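Local coordinates for uncharacterized protein (Bacteroides caccae, PDB 4L7A) that is of unknown function but is probably a zinc-dependent metallopeptidase of the MA clan, at residues K20-D24 against K40-E44; Y156-D161 against P195-I199. The contacts are given in a common frame with arbitrary orientation. Residue numbers count along the deposited sequence, not the author numbering.

Tyrosines that reach across to a helix recur in this chain, and the two contacts compare the ways their hydroxyls and rings can be used. The contacts lie on opposite sides of the chain's centre, with centres 40 Å apart and nearest atoms about 25 Å apart, and they share no helix or strand. Both are partly buried. Contact 1 joins the N-terminal helix to the loop after edge strand 38-40, and a salt-bridge network dominates its outer side. Contact 2 joins two segments of the helical part and buries more surface, 364 against 287 Å²; there CH-pi packing on one isoleucine accompanies a buried tyrosine-aspartate hydrogen bond.

Contact 1 (K20-D24 against K40-E44); sequences KSEFD and KYRME
Y41, R42 and K20 bury the most surface where the helical segment K20-D24 meets the loop K40-E44. The helix is regular (D24 N to K20 O, 2.9 Å). Opposite it, the chain leaves an extended K40, takes phi/psi of -122/-21 at Y41, extends again at R42 (-73/127) and enters a 3-10 segment at M43-E44. In register, the CA of K20 is 8.8 Å from that of R42, and the CA of D24 is 9.0 Å from that of K40.

With chi1 p, Y41 points toward the helix and sets its OH 2.9 Å from D24 OD1 and 3.0 Å from K20 O. F23 has chi1 t, and F23 CD2 lies over one face of the Y41 ring, 3.4 Å from Y41 CE1; the planes meet obliquely at 44°, centroids 4.7 Å apart. This is a helix-to-loop junction fastening the N-terminal helix 17-35 to the exit of edge strand 38-40, and F23 also touches V63 and A66 of helix 59-81.

R42 (m, t, t) salt-bridges D24 (chi1 m), with R42 NH2 2.8 Å and R42 NE 3.3 Å from D24 OD2. R42 NH1 makes a weak hydrogen bond to E44 OE2 at 3.3 Å, part of a second salt bridge that extends the pair into a network. The K20 side chain, m and then fully extended, lays CG over one face of the guanidinium, with K20 CB 3.4 Å from R42 NH2.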
loop_
_atom_site.group_PDB
_atom_site.type_symbol
_atom_site.label_atom_id
_atom_site.label_comp_id
_atom_site.label_asym_id
_atom_site.label_seq_id
_atom_site.Cartn_x
_atom_site.Cartn_y
_atom_site.Cartn_z
ATOM N N LYS A 20 -0.977 24.450 -11.512
ATOM C CA LYS A 20 -2.049 23.510 -11.189
ATOM C C LYS A 20 -2.682 22.891 -12.406
ATOM O O LYS A 20 -3.012 21.713 -12.362
ATOM C CB LYS A 20 -3.160 24.158 -10.386
ATOM C CG LYS A 20 -2.691 24.618 -9.055
ATOM C CD LYS A 20 -3.816 25.319 -8.386
ATOM C CE LYS A 20 -3.359 26.013 -7.165
ATOM N NZ LYS A 20 -4.520 26.731 -6.615
ATOM N N SER A 21 -2.872 23.675 -13.481
ATOM C CA SER A 21 -3.413 23.104 -14.714
ATOM C C SER A 21 -2.380 22.162 -15.334
ATOM O O SER A 21 -2.751 21.170 -15.932
ATOM C CB SER A 21 -3.794 24.185 -15.755
ATOM O OG SER A 21 -4.784 25.001 -15.191
ATOM N N GLU A 22 -1.091 22.473 -15.202
ATOM C CA GLU A 22 -0.031 21.565 -15.726
ATOM C C GLU A 22 -0.041 20.226 -14.965
ATOM O O GLU A 22 0.079 19.172 -15.567
ATOM C CB GLU A 22 1.367 22.229 -15.660
ATOM C CG GLU A 22 2.531 21.449 -16.341
ATOM C CD GLU A 22 3.941 22.031 -16.049
ATOM O OE1 GLU A 22 4.038 23.138 -15.457
ATOM O OE2 GLU A 22 4.963 21.381 -16.404
ATOM N N PHE A 23 -0.194 20.278 -13.653
ATOM C CA PHE A 23 -0.335 19.061 -12.850
ATOM C C PHE A 23 -1.626 18.290 -13.221
ATOM O O PHE A 23 -1.599 17.075 -13.336
ATOM C CB PHE A 23 -0.252 19.389 -11.358
ATOM C CG PHE A 23 -0.069 18.198 -10.447
ATOM C CD1 PHE A 23 0.572 17.037 -10.853
ATOM C CD2 PHE A 23 -0.519 18.265 -9.140
ATOM C CE1 PHE A 23 0.733 15.972 -9.958
ATOM C CE2 PHE A 23 -0.364 17.194 -8.253
ATOM C CZ PHE A 23 0.251 16.049 -8.680
ATOM N N ASP A 24 -2.735 18.995 -13.428
ATOM C CA ASP A 24 -3.977 18.317 -13.821
ATOM C C ASP A 24 -3.741 17.569 -15.097
ATOM O O ASP A 24 -4.128 16.430 -15.235
ATOM C CB ASP A 24 -5.148 19.265 -14.004
ATOM C CG ASP A 24 -5.552 19.954 -12.721
ATOM O OD1 ASP A 24 -5.184 19.506 -11.616
ATOM O OD2 ASP A 24 -6.234 20.993 -12.824
ATOM N N LYS A 40 -6.725 13.182 -6.591
ATOM C CA LYS A 40 -7.154 14.536 -6.240
ATOM C C LYS A 40 -6.222 15.189 -5.219
ATOM O O LYS A 40 -5.874 14.583 -4.198
ATOM C CB LYS A 40 -8.569 14.512 -5.690
ATOM C CG LYS A 40 -9.601 13.921 -6.626
ATOM C CD LYS A 40 -10.984 14.336 -6.199
ATOM C CE LYS A 40 -12.061 13.623 -6.989
ATOM N NZ LYS A 40 -13.383 13.973 -6.428
ATOM N N TYR A 41 -5.796 16.411 -5.517
ATOM C CA TYR A 41 -4.990 17.182 -4.594
ATOM C C TYR A 41 -5.621 18.494 -4.233
ATOM O O TYR A 41 -5.290 19.054 -3.188
ATOM C CB TYR A 41 -3.608 17.416 -5.143
ATOM C CG TYR A 41 -3.590 18.322 -6.313
ATOM C CD1 TYR A 41 -3.901 17.852 -7.574
ATOM C CD2 TYR A 41 -3.272 19.657 -6.160
ATOM C CE1 TYR A 41 -3.906 18.714 -8.680
ATOM C CE2 TYR A 41 -3.292 20.525 -7.241
ATOM C CZ TYR A 41 -3.588 20.033 -8.507
ATOM O OH TYR A 41 -3.619 20.898 -9.549
ATOM N N ARG A 42 -6.537 18.979 -5.063
ATOM C CA ARG A 42 -7.155 20.284 -4.836
ATOM C C ARG A 42 -8.117 20.138 -3.668
ATOM O O ARG A 42 -9.014 19.287 -3.690
ATOM C CB ARG A 42 -7.883 20.773 -6.085
ATOM C CG ARG A 42 -6.992 21.194 -7.294
ATOM C CD ARG A 42 -7.871 21.243 -8.563
ATOM N NE ARG A 42 -7.212 21.716 -9.778
ATOM C CZ ARG A 42 -6.997 22.977 -10.063
ATOM N NH1 ARG A 42 -7.340 23.927 -9.213
ATOM N NH2 ARG A 42 -6.384 23.301 -11.183
HETATM N N MSE A 43 -7.953 20.999 -2.680
HETATM C CA MSE A 43 -8.787 20.964 -1.472
HETATM C C MSE A 43 -10.277 21.245 -1.712
HETATM O O MSE A 43 -11.155 20.652 -1.059
HETATM C CB MSE A 43 -8.250 21.965 -0.463
HETATM C CG MSE A 43 -6.866 21.585 0.054
HETATM SE SE MSE A 43 -6.022 23.035 1.046
HETATM C CE MSE A 43 -5.047 23.945 -0.432
ATOM N N GLU A 44 -10.541 22.141 -2.648
ATOM C CA GLU A 44 -11.891 22.465 -3.078
ATOM C C GLU A 44 -12.659 21.266 -3.629
ATOM O O GLU A 44 -13.866 21.285 -3.593
ATOM C CB GLU A 44 -11.820 23.576 -4.155
ATOM C CG GLU A 44 -11.148 23.122 -5.484
ATOM C CD GLU A 44 -10.216 24.149 -6.120
ATOM O OE1 GLU A 44 -10.674 25.269 -6.422
ATOM O OE2 GLU A 44 -9.031 23.839 -6.368
#

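Contact 2 (Y156-D161 against P195-I199); sequences YPVDYD and PSEDI
Two tyrosines of Y156-D161 offer ring faces to a single isoleucine in the first turn of helix 195-208. Y156 is extended (phi/psi -77/165); a type I beta turn from P157 to Y160 follows, closed by Y160 N to P157 O at 3.0 Å, and leads into the short helix 160-163. The other segment, P195-I199, is helical from its proline onward, with I199 N bonded to P195 O at 3.1 Å. The nearest CA atoms are those of D161 and P195, 5.3 Å apart.

I199, with both chi angles t, points toward Y156-D161, between the two tyrosines. Its CB lies 3.8 Å from the centroid of the Y160 ring and its CG2 4.0 Å from that of Y156, each 21° off the ring normal, so both are CH-pi contacts over a face. I199 CD1 also reaches Y156 CB at 3.7 Å. Helix 131-153, on which I199 touches H151 and E197 touches H144, contains the sequence HEFAH, which fits the HExxH zinc-binding motif of MA-clan peptidases; helix 195-208 thus packs beside the probable active-site helix.

Y160 and D198 both have chi1 t, and Y160 OH donates to D198 OD1 at 2.8 Å; D198 OD2 in turn meets Y168 and K232. Y156, chi1 p, instead folds back on its own segment, Y156 OH donating to D161 OD1 at 2.7 Å. D161 (chi1 m) brings that same OD1 within 3.1 Å of P195 CB, while the Y156 OH sits 3.8 Å from P195 CB and 3.7 Å from S196 N.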
loop_
_atom_site.group_PDB
_atom_site.type_symbol
_atom_site.label_atom_id
_atom_site.label_comp_id
_atom_site.label_asym_id
_atom_site.label_seq_id
_atom_site.Cartn_x
_atom_site.Cartn_y
_atom_site.Cartn_z
ATOM N N TYR A 156 -9.226 -16.680 -3.143
ATOM C CA TYR A 156 -8.024 -17.425 -2.797
ATOM C C TYR A 156 -8.432 -18.845 -2.370
ATOM O O TYR A 156 -9.606 -19.064 -2.091
ATOM C CB TYR A 156 -7.192 -16.692 -1.720
ATOM C CG TYR A 156 -7.890 -16.501 -0.377
ATOM C CD1 TYR A 156 -7.923 -17.547 0.528
ATOM C CD2 TYR A 156 -8.516 -15.298 -0.023
ATOM C CE1 TYR A 156 -8.536 -17.423 1.690
ATOM C CE2 TYR A 156 -9.189 -15.191 1.176
ATOM C CZ TYR A 156 -9.162 -16.256 2.018
ATOM O OH TYR A 156 -9.754 -16.237 3.239
ATOM N N PRO A 157 -7.470 -19.811 -2.304
ATOM C CA PRO A 157 -7.846 -21.191 -1.892
ATOM C C PRO A 157 -8.425 -21.314 -0.502
ATOM O O PRO A 157 -7.867 -20.803 0.445
ATOM C CB PRO A 157 -6.532 -21.970 -1.999
ATOM C CG PRO A 157 -5.712 -21.177 -2.960
ATOM C CD PRO A 157 -6.032 -19.744 -2.625
ATOM N N VAL A 158 -9.560 -21.995 -0.404
ATOM C CA VAL A 158 -10.246 -22.144 0.861
ATOM C C VAL A 158 -9.368 -22.823 1.884
ATOM O O VAL A 158 -9.525 -22.583 3.073
ATOM C CB VAL A 158 -11.585 -22.938 0.732
ATOM C CG1 VAL A 158 -12.536 -22.187 -0.172
ATOM C CG2 VAL A 158 -11.370 -24.360 0.203
ATOM N N ASP A 159 -8.451 -23.666 1.441
ATOM C CA ASP A 159 -7.537 -24.310 2.397
ATOM C C ASP A 159 -6.643 -23.345 3.207
ATOM O O ASP A 159 -6.162 -23.733 4.252
ATOM C CB ASP A 159 -6.667 -25.350 1.696
ATOM C CG ASP A 159 -7.426 -26.642 1.338
ATOM O OD1 ASP A 159 -8.586 -26.887 1.773
ATOM O OD2 ASP A 159 -6.810 -27.430 0.616
ATOM N N TYR A 160 -6.457 -22.097 2.765
ATOM C CA TYR A 160 -5.653 -21.121 3.509
ATOM C C TYR A 160 -6.246 -20.939 4.874
ATOM O O TYR A 160 -5.513 -20.855 5.880
ATOM C CB TYR A 160 -5.596 -19.748 2.797
ATOM C CG TYR A 160 -4.650 -18.774 3.406
ATOM C CD1 TYR A 160 -5.023 -18.008 4.493
ATOM C CD2 TYR A 160 -3.371 -18.597 2.889
ATOM C CE1 TYR A 160 -4.118 -17.119 5.062
ATOM C CE2 TYR A 160 -2.495 -17.712 3.414
ATOM C CZ TYR A 160 -2.852 -16.985 4.502
ATOM O OH TYR A 160 -1.947 -16.109 5.029
ATOM N N ASP A 161 -7.568 -20.863 4.901
ATOM C CA ASP A 161 -8.299 -20.608 6.114
ATOM C C ASP A 161 -8.077 -21.657 7.164
ATOM O O ASP A 161 -8.187 -21.361 8.343
ATOM C CB ASP A 161 -9.785 -20.554 5.815
ATOM C CG ASP A 161 -10.174 -19.349 4.973
ATOM O OD1 ASP A 161 -9.333 -18.584 4.499
ATOM O OD2 ASP A 161 -11.360 -19.151 4.732
ATOM N N PRO A 195 -8.928 -14.978 8.545
ATOM C CA PRO A 195 -8.167 -15.436 7.380
ATOM C C PRO A 195 -8.087 -14.438 6.239
ATOM O O PRO A 195 -7.044 -14.342 5.603
ATOM C CB PRO A 195 -8.935 -16.705 6.914
ATOM C CG PRO A 195 -9.680 -17.144 8.075
ATOM C CD PRO A 195 -9.956 -15.963 8.939
ATOM N N SER A 196 -9.164 -13.721 5.931
ATOM C CA SER A 196 -9.099 -12.769 4.778
ATOM C C SER A 196 -8.077 -11.622 5.041
ATOM O O SER A 196 -7.399 -11.154 4.133
ATOM C CB SER A 196 -10.477 -12.181 4.480
ATOM O OG SER A 196 -10.868 -11.455 5.638
ATOM N N GLU A 197 -7.939 -11.192 6.285
ATOM C CA GLU A 197 -6.902 -10.215 6.627
ATOM C C GLU A 197 -5.492 -10.826 6.677
ATOM O O GLU A 197 -4.498 -10.169 6.304
ATOM C CB GLU A 197 -7.246 -9.407 7.883
ATOM C CG GLU A 197 -8.140 -8.205 7.538
ATOM C CD GLU A 197 -9.464 -8.645 7.032
ATOM O OE1 GLU A 197 -10.206 -9.225 7.866
ATOM O OE2 GLU A 197 -9.731 -8.488 5.806
ATOM N N ASP A 198 -5.417 -12.085 7.102
ATOM C CA ASP A 198 -4.170 -12.848 7.181
ATOM C C ASP A 198 -3.514 -12.916 5.789
ATOM O O ASP A 198 -2.377 -12.492 5.605
ATOM C CB ASP A 198 -4.467 -14.245 7.758
ATOM C CG ASP A 198 -3.241 -15.099 7.989
ATOM O OD1 ASP A 198 -2.142 -14.819 7.477
ATOM O OD2 ASP A 198 -3.383 -16.084 8.741
ATOM N N ILE A 199 -4.235 -13.358 4.802
ATOM C CA ILE A 199 -3.640 -13.455 3.516
ATOM C C ILE A 199 -3.303 -12.052 2.899
ATOM O O ILE A 199 -2.253 -11.918 2.246
ATOM C CB ILE A 199 -4.451 -14.344 2.599
ATOM C CG1 ILE A 199 -3.674 -14.546 1.311
ATOM C CG2 ILE A 199 -5.896 -13.816 2.372
ATOM C CD1 ILE A 199 -4.314 -15.542 0.364
#